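PDB 5FR8: tonb-dependent siderophore receptor from Acinetobacter baumannii, which probably binds iron-chelating siderophores, possibly including ferric enterobactin, at the outer membrane and takes part in the first step of iron uptake. Local coordinates for residues T344-T349 with R378-V383; D278-Q283 with N337-K342; L617-T622 with G645-R650; D60-M65 with I135-G140. One frame throughout, in Å; residues are numbered along the deposited sequence.

Interaction 1 (T344-T349 with R378-V383); sequences TSRLET and RFKDNV
Leu347 and Phe379 each hold CG anti to the backbone N (chi1 179° and -170°). The two groups leave the same face of the sheet and meet there obliquely. Leu347 CB lies 3.7 Å from Phe379 CD1. The methyl carbon Leu347 CD1 is about as near the same ring atom, and Leu347 CA sits in plane at the ring edge. On the other face, Arg346 bends at its third torsion. Its guanidinium lies loosely near Lys380 CB, but its exact place is doubtful. The lysine amine leads away.

The backbones are antiparallel. Arg346 and Lys380 form a hydrogen-bonded pair, with Arg346 N to Lys380 O at 3.0 Å and Lys380 N to Arg346 O at 2.9 Å. Glu348 and Arg378 form a second such pair, and Leu347 with Phe379 is the non-hydrogen-bonded pair between them. Phe379 CA adds a CA-H...O contact to Arg346 O at 3.3 Å. Beyond the paired residues, Ser345 OG makes a weak hydrogen bond to Lys380 O at 3.4 Å. The Asp381 carboxylate beside it is hydrogen-bonded through OD2 to Tyr475 OH.

This is part of the hairpin of strands 343-361 and 365-380 in the barrel wall. Leu347 also touches Asn108 and Ser109, which places its face toward the plug. Strand 308-323 hydrogen-bonds to 344-349 on its other edge, and strand 407-422 flanks Phe379.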
loop_
_atom_site.group_PDB
_atom_site.type_symbol
_atom_site.label_atom_id
_atom_site.label_comp_id
_atom_site.label_asym_id
_atom_site.label_seq_id
_atom_site.Cartn_x
_atom_site.Cartn_y
_atom_site.Cartn_z
ATOM N N THR A 344 -18.445 -11.477 8.262
ATOM C CA THR A 344 -17.144 -11.051 8.742
ATOM C C THR A 344 -16.058 -12.050 8.319
ATOM O O THR A 344 -16.264 -13.275 8.309
ATOM C CB THR A 344 -17.130 -10.946 10.272
ATOM O OG1 THR A 344 -18.061 -9.945 10.693
ATOM C CG2 THR A 344 -15.754 -10.579 10.761
ATOM N N SER A 345 -14.894 -11.511 7.959
ATOM C CA SER A 345 -13.726 -12.326 7.710
ATOM C C SER A 345 -12.715 -12.063 8.780
ATOM O O SER A 345 -12.637 -10.966 9.328
ATOM C CB SER A 345 -13.169 -12.021 6.358
ATOM O OG SER A 345 -13.824 -12.873 5.446
ATOM N N ARG A 346 -11.943 -13.086 9.100
ATOM C CA ARG A 346 -11.068 -13.004 10.258
ATOM C C ARG A 346 -9.641 -13.405 9.872
ATOM O O ARG A 346 -9.430 -14.514 9.413
ATOM C CB ARG A 346 -11.631 -13.879 11.402
ATOM C CG ARG A 346 -10.921 -13.661 12.736
ATOM C CD ARG A 346 -11.297 -14.614 13.876
ATOM N NE ARG A 346 -11.503 -16.000 13.451
ATOM C CZ ARG A 346 -10.536 -16.851 13.087
ATOM N NH1 ARG A 346 -9.245 -16.505 13.084
ATOM N NH2 ARG A 346 -10.870 -18.075 12.709
ATOM N N LEU A 347 -8.672 -12.506 10.053
ATOM C CA LEU A 347 -7.273 -12.799 9.714
ATOM C C LEU A 347 -6.334 -12.601 10.891
ATOM O O LEU A 347 -6.167 -11.492 11.411
ATOM C CB LEU A 347 -6.786 -11.904 8.601
ATOM C CG LEU A 347 -5.325 -12.085 8.142
ATOM C CD1 LEU A 347 -5.031 -13.509 7.700
ATOM C CD2 LEU A 347 -5.045 -11.119 7.019
ATOM N N GLU A 348 -5.712 -13.691 11.301
ATOM C CA GLU A 348 -4.806 -13.663 12.416
ATOM C C GLU A 348 -3.423 -13.923 11.882
ATOM O O GLU A 348 -3.223 -14.852 11.072
ATOM C CB GLU A 348 -5.124 -14.748 13.431
ATOM C CG GLU A 348 -6.437 -14.593 14.120
ATOM C CD GLU A 348 -6.723 -15.753 15.067
ATOM O OE1 GLU A 348 -5.975 -15.924 16.047
ATOM O OE2 GLU A 348 -7.704 -16.486 14.815
ATOM N N THR A 349 -2.481 -13.121 12.366
ATOM C CA THR A 349 -1.099 -13.309 12.068
ATOM C C THR A 349 -0.267 -13.387 13.374
ATOM O O THR A 349 -0.342 -12.526 14.262
ATOM C CB THR A 349 -0.599 -12.160 11.205
ATOM O OG1 THR A 349 -1.350 -12.108 9.971
ATOM C CG2 THR A 349 0.884 -12.319 10.926
ATOM N N ARG A 378 -3.567 -17.288 9.839
ATOM C CA ARG A 378 -4.845 -18.038 9.742
ATOM C C ARG A 378 -5.987 -17.143 9.287
ATOM O O ARG A 378 -6.163 -16.031 9.775
ATOM C CB ARG A 378 -5.209 -18.707 11.055
ATOM C CG ARG A 378 -4.110 -19.596 11.590
ATOM C CD ARG A 378 -4.668 -20.946 11.981
ATOM N NE ARG A 378 -3.995 -21.455 13.161
ATOM C CZ ARG A 378 -4.203 -20.980 14.384
ATOM N NH1 ARG A 378 -5.057 -19.978 14.580
ATOM N NH2 ARG A 378 -3.552 -21.505 15.412
ATOM N N PHE A 379 -6.766 -17.633 8.336
ATOM C CA PHE A 379 -7.799 -16.823 7.712
ATOM C C PHE A 379 -9.100 -17.605 7.641
ATOM O O PHE A 379 -9.121 -18.723 7.172
ATOM C CB PHE A 379 -7.333 -16.459 6.308
ATOM C CG PHE A 379 -8.181 -15.423 5.612
ATOM C CD1 PHE A 379 -8.504 -14.229 6.242
ATOM C CD2 PHE A 379 -8.596 -15.620 4.301
ATOM C CE1 PHE A 379 -9.249 -13.263 5.589
ATOM C CE2 PHE A 379 -9.362 -14.664 3.653
ATOM C CZ PHE A 379 -9.693 -13.483 4.300
ATOM N N LYS A 380 -10.173 -17.020 8.144
ATOM C CA LYS A 380 -11.538 -17.540 7.936
ATOM C C LYS A 380 -12.251 -16.588 6.957
ATOM O O LYS A 380 -12.268 -15.353 7.184
ATOM C CB LYS A 380 -12.292 -17.672 9.284
ATOM C CG LYS A 380 -13.496 -18.626 9.291
ATOM C CD LYS A 380 -14.421 -18.528 10.524
ATOM C CE LYS A 380 -15.192 -19.837 10.848
ATOM N NZ LYS A 380 -15.509 -20.036 12.314
ATOM N N ASP A 381 -12.775 -17.153 5.857
ATOM C CA ASP A 381 -13.646 -16.429 4.898
ATOM C C ASP A 381 -14.692 -17.387 4.317
ATOM O O ASP A 381 -14.374 -18.250 3.497
ATOM C CB ASP A 381 -12.834 -15.799 3.767
ATOM C CG ASP A 381 -13.695 -14.977 2.775
ATOM O OD1 ASP A 381 -14.920 -15.246 2.655
ATOM O OD2 ASP A 381 -13.123 -14.071 2.100
ATOM N N ASN A 382 -15.937 -17.242 4.769
ATOM C CA ASN A 382 -16.991 -18.165 4.375
ATOM C C ASN A 382 -17.947 -17.619 3.328
ATOM O O ASN A 382 -18.834 -18.328 2.867
ATOM C CB ASN A 382 -17.777 -18.644 5.591
ATOM C CG ASN A 382 -18.370 -20.014 5.363
ATOM O OD1 ASN A 382 -17.639 -20.981 5.158
ATOM N ND2 ASN A 382 -19.696 -20.099 5.345
ATOM N N VAL A 383 -17.762 -16.369 2.937
ATOM C CA VAL A 383 -18.621 -15.770 1.929
ATOM C C VAL A 383 -17.976 -15.790 0.500
ATOM O O VAL A 383 -18.687 -15.939 -0.502
ATOM C CB VAL A 383 -19.050 -14.360 2.391
ATOM C CG1 VAL A 383 -17.874 -13.389 2.331
ATOM C CG2 VAL A 383 -20.242 -13.857 1.572
#

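Interaction 2 (D278-Q283 with N337-K342); sequences DAILSQ and NNLDDK
Ile280 and Gln283 meet Leu339 through apolar contacts. Ile280 CG2 lies 4.2 Å from Leu339 CD2, with the two side chains crossing at a slant. Gln283 crosses Leu339 at about a right angle, and its CB is 3.8 Å from Leu339 CD2. The other branch of Ile280 extends to the backbone of Asn337. Its CG1 is anti to the carbonyl carbon (chi1 -79°), and CD1 beyond it lies beside Asn337 O.

Both segments belong to loops of the barrel. The first lies between strands 250-264 and 290-305, the second between strands 308-323 and 343-361. Such long loops face the cell exterior in TonB-dependent receptors, and this contact lies at the surface.

No hydrogen bond joins the segments; the polar bonds shape each loop separately. Asp278 OD2 accepts from Leu281 N at 3.1 Å on its anti lone pair, an Asx motif. Asp278 O takes two donors, Ser282 N at 3.2 Å and Ser282 OG at 2.7 Å. Asn338 OD1 accepts from Asp340 N at 2.9 Å, with the donor above the carbonyl plane, and closes an Asx turn.

A salt bridge from Asp278 OD1 to Lys335, two residues before Asn337, also ties the two loops together.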
loop_
_atom_site.group_PDB
_atom_site.type_symbol
_atom_site.label_atom_id
_atom_site.label_comp_id
_atom_site.label_asym_id
_atom_site.label_seq_id
_atom_site.Cartn_x
_atom_site.Cartn_y
_atom_site.Cartn_z
ATOM N N ASP A 278 -30.508 2.416 -8.241
ATOM C CA ASP A 278 -30.442 0.994 -7.919
ATOM C C ASP A 278 -31.234 0.699 -6.653
ATOM O O ASP A 278 -30.918 1.229 -5.575
ATOM C CB ASP A 278 -29.005 0.529 -7.706
ATOM C CG ASP A 278 -28.928 -0.950 -7.366
ATOM O OD1 ASP A 278 -29.162 -1.759 -8.288
ATOM O OD2 ASP A 278 -28.658 -1.308 -6.193
ATOM N N ALA A 279 -32.236 -0.167 -6.790
ATOM C CA ALA A 279 -33.108 -0.555 -5.672
ATOM C C ALA A 279 -32.432 -0.573 -4.294
ATOM O O ALA A 279 -32.964 -0.001 -3.339
ATOM C CB ALA A 279 -33.732 -1.914 -5.947
ATOM N N ILE A 280 -31.272 -1.219 -4.190
ATOM C CA ILE A 280 -30.593 -1.381 -2.896
ATOM C C ILE A 280 -29.598 -0.250 -2.585
ATOM O O ILE A 280 -29.815 0.531 -1.670
ATOM C CB ILE A 280 -29.895 -2.764 -2.797
ATOM C CG1 ILE A 280 -30.930 -3.853 -2.465
ATOM C CG2 ILE A 280 -28.827 -2.769 -1.724
ATOM C CD1 ILE A 280 -30.562 -5.247 -2.938
ATOM N N LEU A 281 -28.512 -0.161 -3.336
ATOM C CA LEU A 281 -27.484 0.854 -3.084
ATOM C C LEU A 281 -28.051 2.201 -2.639
ATOM O O LEU A 281 -27.510 2.834 -1.729
ATOM C CB LEU A 281 -26.629 1.073 -4.343
ATOM C CG LEU A 281 -25.415 0.168 -4.523
ATOM C CD1 LEU A 281 -25.791 -1.297 -4.426
ATOM C CD2 LEU A 281 -24.774 0.456 -5.861
ATOM N N SER A 282 -29.125 2.645 -3.302
ATOM C CA SER A 282 -29.684 3.986 -3.067
ATOM C C SER A 282 -30.056 4.219 -1.587
ATOM O O SER A 282 -30.107 5.350 -1.092
ATOM C CB SER A 282 -30.892 4.208 -3.972
ATOM O OG SER A 282 -31.774 3.115 -3.891
ATOM N N GLN A 283 -30.289 3.124 -0.885
ATOM C CA GLN A 283 -30.587 3.176 0.520
ATOM C C GLN A 283 -29.336 3.200 1.395
ATOM O O GLN A 283 -29.353 3.774 2.467
ATOM C CB GLN A 283 -31.488 1.992 0.865
ATOM C CG GLN A 283 -32.768 2.016 0.028
ATOM C CD GLN A 283 -33.674 0.821 0.230
ATOM O OE1 GLN A 283 -34.190 0.284 -0.742
ATOM N NE2 GLN A 283 -33.872 0.397 1.479
ATOM N N ASN A 337 -25.579 -6.935 -2.624
ATOM C CA ASN A 337 -26.811 -7.744 -2.781
ATOM C C ASN A 337 -27.884 -7.384 -1.815
ATOM O O ASN A 337 -29.044 -7.690 -2.041
ATOM C CB ASN A 337 -26.540 -9.212 -2.431
ATOM C CG ASN A 337 -26.093 -10.037 -3.610
ATOM O OD1 ASN A 337 -26.458 -9.778 -4.762
ATOM N ND2 ASN A 337 -25.290 -11.056 -3.328
ATOM N N ASN A 338 -27.496 -6.806 -0.685
ATOM C CA ASN A 338 -28.337 -6.869 0.503
ATOM C C ASN A 338 -28.099 -5.749 1.519
ATOM O O ASN A 338 -26.967 -5.339 1.764
ATOM C CB ASN A 338 -28.117 -8.220 1.182
ATOM C CG ASN A 338 -29.173 -8.527 2.207
ATOM O OD1 ASN A 338 -29.869 -7.637 2.685
ATOM N ND2 ASN A 338 -29.300 -9.794 2.552
ATOM N N LEU A 339 -29.183 -5.270 2.123
ATOM C CA LEU A 339 -29.091 -4.201 3.098
ATOM C C LEU A 339 -28.542 -4.674 4.440
ATOM O O LEU A 339 -28.087 -3.846 5.212
ATOM C CB LEU A 339 -30.462 -3.580 3.330
ATOM C CG LEU A 339 -31.174 -2.951 2.142
ATOM C CD1 LEU A 339 -32.658 -2.891 2.437
ATOM C CD2 LEU A 339 -30.643 -1.559 1.842
ATOM N N ASP A 340 -28.578 -5.980 4.729
ATOM C CA ASP A 340 -28.477 -6.452 6.133
ATOM C C ASP A 340 -27.421 -7.495 6.510
ATOM O O ASP A 340 -26.639 -7.256 7.443
ATOM C CB ASP A 340 -29.836 -6.960 6.593
ATOM C CG ASP A 340 -30.743 -5.829 7.037
ATOM O OD1 ASP A 340 -30.364 -5.161 8.024
ATOM O OD2 ASP A 340 -31.810 -5.595 6.405
ATOM N N ASP A 341 -27.377 -8.630 5.806
ATOM C CA ASP A 341 -26.654 -9.823 6.305
ATOM C C ASP A 341 -25.126 -9.733 6.238
ATOM O O ASP A 341 -24.464 -10.512 5.540
ATOM C CB ASP A 341 -27.127 -11.079 5.578
ATOM C CG ASP A 341 -28.594 -11.349 5.787
ATOM O OD1 ASP A 341 -29.203 -10.688 6.668
ATOM O OD2 ASP A 341 -29.133 -12.221 5.069
ATOM N N LYS A 342 -24.576 -8.795 6.994
ATOM C CA LYS A 342 -23.138 -8.605 7.037
ATOM C C LYS A 342 -22.410 -9.918 7.348
ATOM O O LYS A 342 -22.791 -10.644 8.250
ATOM C CB LYS A 342 -22.779 -7.538 8.082
ATOM C CG LYS A 342 -23.286 -6.155 7.731
ATOM C CD LYS A 342 -22.538 -5.054 8.458
ATOM C CE LYS A 342 -23.066 -3.685 8.064
ATOM N NZ LYS A 342 -22.093 -2.627 8.411
#

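Interaction 3 (L617-T622 with G645-R650); sequences LVPIYT and GRQKSR
Tyr621 lays one face of its ring over the backbone of Gly645, and this is the close-packed end of the contact. Gly645 CA lies 3.5 Å from the ring centroid, 21° off the ring normal, as a CH-pi contact. Gly645 N sits over the ring centre. Tyr621 CG stands between its own backbone N and carbonyl carbon (chi1 77°), and the ring beyond it lies against the glycine. Gly645 has no side chain to hold the ring off. Gly645 N also donates to Tyr621 O at 2.9 Å.

Pro619 and Gln647 continue the packing. They lie side by side, pointing the same way. Gln647 CG is 3.4 Å from Pro619 N, and Gln647 NE2 is 3.4 Å from Pro619 CD. Leu617 CD1 comes to 3.8 Å from Lys648 O.

The segments are the open end of the hairpin of strands 621-630 and 635-648. Its backbone pairing here is sparse. Ile620 N donates to Arg646 O at 3.2 Å, with the donor well above the carbonyl plane. Plug residues back the buried side: Thr71 bonds to Leu617 O, and Asn69 touches Pro619.

The solvent side is looser. Arg646 and Lys648 start away from the partner segment and are exposed. Ile620 sends CG1 off anti to its N, and CG2 stays within 3.6 Å of Arg646 N. At the far end Arg650 is buried but adds little to the contact; its guanidinium makes salt bridges with Glu658 and Glu654.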
loop_
_atom_site.group_PDB
_atom_site.type_symbol
_atom_site.label_atom_id
_atom_site.label_comp_id
_atom_site.label_asym_id
_atom_site.label_seq_id
_atom_site.Cartn_x
_atom_site.Cartn_y
_atom_site.Cartn_z
ATOM N N LEU A 617 -1.641 2.129 -13.286
ATOM C CA LEU A 617 -1.866 3.412 -13.914
ATOM C C LEU A 617 -1.140 4.516 -13.150
ATOM O O LEU A 617 -1.533 4.860 -12.062
ATOM C CB LEU A 617 -3.370 3.701 -13.944
ATOM C CG LEU A 617 -4.219 3.207 -15.120
ATOM C CD1 LEU A 617 -3.622 1.981 -15.766
ATOM C CD2 LEU A 617 -5.648 2.925 -14.666
ATOM N N VAL A 618 -0.087 5.065 -13.738
ATOM C CA VAL A 618 0.706 6.128 -13.109
ATOM C C VAL A 618 1.225 7.078 -14.172
ATOM O O VAL A 618 1.490 6.666 -15.303
ATOM C CB VAL A 618 1.942 5.599 -12.375
ATOM C CG1 VAL A 618 1.549 4.569 -11.318
ATOM C CG2 VAL A 618 2.944 5.023 -13.362
ATOM N N PRO A 619 1.363 8.363 -13.812
ATOM C CA PRO A 619 1.758 9.333 -14.819
ATOM C C PRO A 619 3.135 8.965 -15.377
ATOM O O PRO A 619 3.939 8.402 -14.675
ATOM C CB PRO A 619 1.799 10.657 -14.036
ATOM C CG PRO A 619 0.944 10.430 -12.833
ATOM C CD PRO A 619 1.144 8.982 -12.494
ATOM N N ILE A 620 3.376 9.272 -16.639
ATOM C CA ILE A 620 4.632 8.963 -17.266
ATOM C C ILE A 620 5.751 9.783 -16.627
ATOM O O ILE A 620 6.891 9.302 -16.514
ATOM C CB ILE A 620 4.569 9.194 -18.790
ATOM C CG1 ILE A 620 5.865 8.740 -19.444
ATOM C CG2 ILE A 620 4.288 10.646 -19.135
ATOM C CD1 ILE A 620 5.773 8.750 -20.947
ATOM N N TYR A 621 5.429 11.011 -16.199
ATOM C CA TYR A 621 6.345 11.787 -15.354
ATOM C C TYR A 621 5.584 12.471 -14.214
ATOM O O TYR A 621 4.367 12.681 -14.274
ATOM C CB TYR A 621 7.146 12.789 -16.172
ATOM C CG TYR A 621 6.403 14.040 -16.582
ATOM C CD1 TYR A 621 6.227 15.092 -15.700
ATOM C CD2 TYR A 621 5.921 14.192 -17.874
ATOM C CE1 TYR A 621 5.552 16.245 -16.081
ATOM C CE2 TYR A 621 5.252 15.339 -18.263
ATOM C CZ TYR A 621 5.068 16.358 -17.361
ATOM O OH TYR A 621 4.414 17.505 -17.758
ATOM N N THR A 622 6.306 12.784 -13.152
ATOM C CA THR A 622 5.732 13.479 -12.022
ATOM C C THR A 622 6.780 14.353 -11.387
ATOM O O THR A 622 7.800 13.828 -10.936
ATOM C CB THR A 622 5.311 12.497 -10.936
ATOM O OG1 THR A 622 4.407 11.533 -11.482
ATOM C CG2 THR A 622 4.650 13.240 -9.814
ATOM N N GLY A 645 2.601 14.427 -15.773
ATOM C CA GLY A 645 2.450 14.091 -17.190
ATOM C C GLY A 645 1.289 13.114 -17.404
ATOM O O GLY A 645 0.471 12.887 -16.502
ATOM N N ARG A 646 1.241 12.505 -18.587
ATOM C CA ARG A 646 0.047 11.805 -19.057
ATOM C C ARG A 646 -0.104 10.370 -18.521
ATOM O O ARG A 646 0.823 9.540 -18.611
ATOM C CB ARG A 646 0.029 11.804 -20.589
ATOM C CG ARG A 646 0.381 13.158 -21.212
ATOM C CD ARG A 646 0.735 13.053 -22.690
ATOM N NE ARG A 646 -0.458 13.083 -23.536
ATOM C CZ ARG A 646 -0.902 12.062 -24.281
ATOM N NH1 ARG A 646 -0.236 10.901 -24.319
ATOM N NH2 ARG A 646 -2.016 12.202 -25.006
ATOM N N GLN A 647 -1.297 10.091 -17.992
ATOM C CA GLN A 647 -1.645 8.763 -17.473
ATOM C C GLN A 647 -2.381 7.978 -18.532
ATOM O O GLN A 647 -3.577 8.240 -18.778
ATOM C CB GLN A 647 -2.551 8.864 -16.221
ATOM C CG GLN A 647 -1.798 8.945 -14.907
ATOM C CD GLN A 647 -2.563 8.390 -13.710
ATOM O OE1 GLN A 647 -3.357 7.440 -13.817
ATOM N NE2 GLN A 647 -2.294 8.964 -12.541
ATOM N N LYS A 648 -1.691 7.039 -19.176
ATOM C CA LYS A 648 -2.349 6.207 -20.191
ATOM C C LYS A 648 -3.076 5.036 -19.544
ATOM O O LYS A 648 -2.679 4.533 -18.470
ATOM C CB LYS A 648 -1.373 5.682 -21.246
ATOM C CG LYS A 648 -0.191 4.927 -20.668
ATOM C CD LYS A 648 0.524 4.015 -21.649
ATOM C CE LYS A 648 1.792 3.516 -20.942
ATOM N NZ LYS A 648 2.298 2.178 -21.389
ATOM N N SER A 649 -4.149 4.605 -20.208
ATOM C CA SER A 649 -4.929 3.470 -19.762
ATOM C C SER A 649 -4.282 2.201 -20.255
ATOM O O SER A 649 -3.399 2.257 -21.111
ATOM C CB SER A 649 -6.291 3.533 -20.405
ATOM O OG SER A 649 -6.192 3.119 -21.757
ATOM N N ARG A 650 -4.732 1.060 -19.736
ATOM C CA ARG A 650 -4.388 -0.229 -20.326
ATOM C C ARG A 650 -4.599 -0.119 -21.849
ATOM O O ARG A 650 -5.539 0.521 -22.288
ATOM C CB ARG A 650 -5.247 -1.359 -19.732
ATOM C CG ARG A 650 -4.889 -1.763 -18.307
ATOM C CD ARG A 650 -5.923 -2.715 -17.692
ATOM N NE ARG A 650 -5.946 -4.004 -18.389
ATOM C CZ ARG A 650 -6.900 -4.397 -19.232
ATOM N NH1 ARG A 650 -7.951 -3.616 -19.474
ATOM N NH2 ARG A 650 -6.810 -5.581 -19.836
#

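Interaction 4 (D60-M65 with I135-G140); sequences DYVRRM and IEVLRG
Arg139 brings a flat group, its guanidinium, to Met65. Met65 CB approaches obliquely, 4.3 Å from Arg139 NH1, so the touch is slight. Its nitrogens are held elsewhere: Arg139 NE by a salt bridge to Glu584 of the barrel, Arg139 NH1 by a hydrogen bond to Ser42 in plug strand 41-45.

The rest of the contact is apolar and buried. Val62 and Val137 carry it, their side chains set obliquely to each other. Val62 CG1 is anti to the backbone N (chi1 170°) and lies 4.1 Å from Val137 CG2. The other methyl, Val62 CG2, lies 4.3 Å from Ile135 CD1. Met65 CG also rests on Val137 CG2, at 4.4 Å. Val137 CG2 is thus shared by Val62 and Met65. Met65 also touches Ser42 and Ile44 of strand 41-45.

Here the short helix 59-62 of the plug domain packs on strand 132-139 of the plug's mixed sheet. Only alternate strand residues, Ile135, Val137 and Arg139, take part, because one face of the strand looks toward the helix.

A type I turn from Val62 to Met65 follows the helix and brings Met65 round to the same strand. Its closing bond, Met65 N to Val62 O, is weak at 3.4 Å. A firmer bond runs from Arg64 N to Tyr61 O at 3.1 Å. Arg64 O in turn accepts from Asn599 ND2 in the barrel wall.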
loop_
_atom_site.group_PDB
_atom_site.type_symbol
_atom_site.label_atom_id
_atom_site.label_comp_id
_atom_site.label_asym_id
_atom_site.label_seq_id
_atom_site.Cartn_x
_atom_site.Cartn_y
_atom_site.Cartn_z
ATOM N N ASP A 60 -1.099 10.797 1.080
ATOM C CA ASP A 60 -1.191 12.111 0.460
ATOM C C ASP A 60 0.061 12.918 0.624
ATOM O O ASP A 60 0.287 13.854 -0.118
ATOM C CB ASP A 60 -2.413 12.876 0.964
ATOM C CG ASP A 60 -3.628 12.657 0.075
ATOM O OD1 ASP A 60 -3.463 12.809 -1.165
ATOM O OD2 ASP A 60 -4.729 12.337 0.591
ATOM N N TYR A 61 0.893 12.561 1.578
ATOM C CA TYR A 61 2.224 13.144 1.640
ATOM C C TYR A 61 3.288 12.149 1.129
ATOM O O TYR A 61 4.260 12.531 0.486
ATOM C CB TYR A 61 2.528 13.587 3.062
ATOM C CG TYR A 61 3.667 14.544 3.166
ATOM C CD1 TYR A 61 4.968 14.108 3.015
ATOM C CD2 TYR A 61 3.453 15.880 3.433
ATOM C CE1 TYR A 61 6.033 14.984 3.112
ATOM C CE2 TYR A 61 4.513 16.753 3.549
ATOM C CZ TYR A 61 5.798 16.297 3.389
ATOM O OH TYR A 61 6.862 17.160 3.484
ATOM N N VAL A 62 3.099 10.864 1.382
ATOM C CA VAL A 62 4.070 9.890 0.926
ATOM C C VAL A 62 4.177 9.898 -0.606
ATOM O O VAL A 62 5.170 9.505 -1.177
ATOM C CB VAL A 62 3.707 8.470 1.411
ATOM C CG1 VAL A 62 4.577 7.436 0.730
ATOM C CG2 VAL A 62 3.853 8.361 2.929
ATOM N N ARG A 63 3.122 10.317 -1.267
ATOM C CA ARG A 63 3.061 10.226 -2.710
ATOM C C ARG A 63 4.013 11.210 -3.347
ATOM O O ARG A 63 4.370 11.072 -4.521
ATOM C CB ARG A 63 1.624 10.488 -3.190
ATOM C CG ARG A 63 1.158 11.917 -2.970
ATOM C CD ARG A 63 -0.120 12.210 -3.729
ATOM N NE ARG A 63 0.031 11.840 -5.126
ATOM C CZ ARG A 63 -0.924 11.999 -6.032
ATOM N NH1 ARG A 63 -2.086 12.530 -5.687
ATOM N NH2 ARG A 63 -0.711 11.633 -7.286
ATOM N N ARG A 64 4.408 12.217 -2.588
ATOM C CA ARG A 64 5.268 13.263 -3.119
ATOM C C ARG A 64 6.759 12.891 -3.231
ATOM O O ARG A 64 7.548 13.708 -3.722
ATOM C CB ARG A 64 5.118 14.525 -2.270
ATOM C CG ARG A 64 3.740 15.144 -2.334
ATOM C CD ARG A 64 3.816 16.664 -2.250
ATOM N NE ARG A 64 2.485 17.261 -2.130
ATOM C CZ ARG A 64 1.747 17.233 -1.015
ATOM N NH1 ARG A 64 2.211 16.641 0.085
ATOM N NH2 ARG A 64 0.543 17.797 -0.990
ATOM N N MET A 65 7.148 11.686 -2.794
ATOM C CA MET A 65 8.540 11.238 -2.920
ATOM C C MET A 65 8.887 10.740 -4.330
ATOM O O MET A 65 8.018 10.352 -5.093
ATOM C CB MET A 65 8.840 10.134 -1.910
ATOM C CG MET A 65 8.567 10.472 -0.437
ATOM S SD MET A 65 8.979 12.175 0.050
ATOM C CE MET A 65 10.745 12.166 -0.082
ATOM N N ILE A 135 8.819 8.916 8.808
ATOM C CA ILE A 135 8.409 7.932 7.786
ATOM C C ILE A 135 9.540 7.603 6.811
ATOM O O ILE A 135 10.106 8.502 6.209
ATOM C CB ILE A 135 7.277 8.450 6.909
ATOM C CG1 ILE A 135 6.076 8.829 7.749
ATOM C CG2 ILE A 135 6.907 7.389 5.882
ATOM C CD1 ILE A 135 4.970 9.526 6.959
ATOM N N GLU A 136 9.861 6.317 6.662
ATOM C CA GLU A 136 11.011 5.898 5.856
ATOM C C GLU A 136 10.490 5.238 4.604
ATOM O O GLU A 136 9.795 4.244 4.674
ATOM C CB GLU A 136 11.917 4.909 6.634
ATOM C CG GLU A 136 12.915 5.531 7.640
ATOM C CD GLU A 136 13.469 4.508 8.665
ATOM O OE1 GLU A 136 12.891 3.423 8.750
ATOM O OE2 GLU A 136 14.457 4.765 9.408
ATOM N N VAL A 137 10.801 5.801 3.441
ATOM C CA VAL A 137 10.360 5.196 2.194
ATOM C C VAL A 137 11.556 4.582 1.518
ATOM O O VAL A 137 12.482 5.281 1.156
ATOM C CB VAL A 137 9.663 6.177 1.248
ATOM C CG1 VAL A 137 9.231 5.436 0.007
ATOM C CG2 VAL A 137 8.427 6.794 1.883
ATOM N N LEU A 138 11.525 3.266 1.359
ATOM C CA LEU A 138 12.592 2.517 0.741
ATOM C C LEU A 138 12.069 2.007 -0.574
ATOM O O LEU A 138 11.041 1.311 -0.619
ATOM C CB LEU A 138 12.993 1.324 1.597
ATOM C CG LEU A 138 13.707 1.666 2.907
ATOM C CD1 LEU A 138 12.736 2.279 3.908
ATOM C CD2 LEU A 138 14.355 0.410 3.478
ATOM N N ARG A 139 12.766 2.355 -1.656
ATOM C CA ARG A 139 12.352 1.927 -2.982
ATOM C C ARG A 139 13.388 0.995 -3.591
ATOM O O ARG A 139 14.597 1.143 -3.354
ATOM C CB ARG A 139 12.122 3.151 -3.856
ATOM C CG ARG A 139 11.248 4.215 -3.198
ATOM C CD ARG A 139 10.991 5.403 -4.123
ATOM N NE ARG A 139 12.188 6.212 -4.334
ATOM C CZ ARG A 139 12.633 7.110 -3.462
ATOM N NH1 ARG A 139 11.997 7.309 -2.322
ATOM N NH2 ARG A 139 13.731 7.797 -3.722
ATOM N N GLY A 140 12.920 0.020 -4.357
ATOM C CA GLY A 140 13.822 -0.838 -5.123
ATOM C C GLY A 140 14.708 -1.740 -4.294
ATOM O O GLY A 140 14.244 -2.344 -3.325
#

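In the fold
Interaction 4 lies in the plug, and interactions 1, 2 and 3 belong to the barrel around it. Along the chain the order is 4, 2, 1, 3, each closing before the next opens. Interactions 3 and 4 are the nearest pair, with centres about 18 Å apart and nearest atoms about 6 Å apart. Interactions 1 and 3 each pair the two strands of one barrel hairpin. They lie on opposite sides of the chain's centre, their centres about 36 Å apart. Interaction 2 adjoins interaction 1 in sequence: loop 337-342 runs into strand 343-361. Their centres are about 23 Å apart. The contacts thus span barrel hairpins, outer loops and the enclosed plug that closes the barrel of a TonB-dependent receptor.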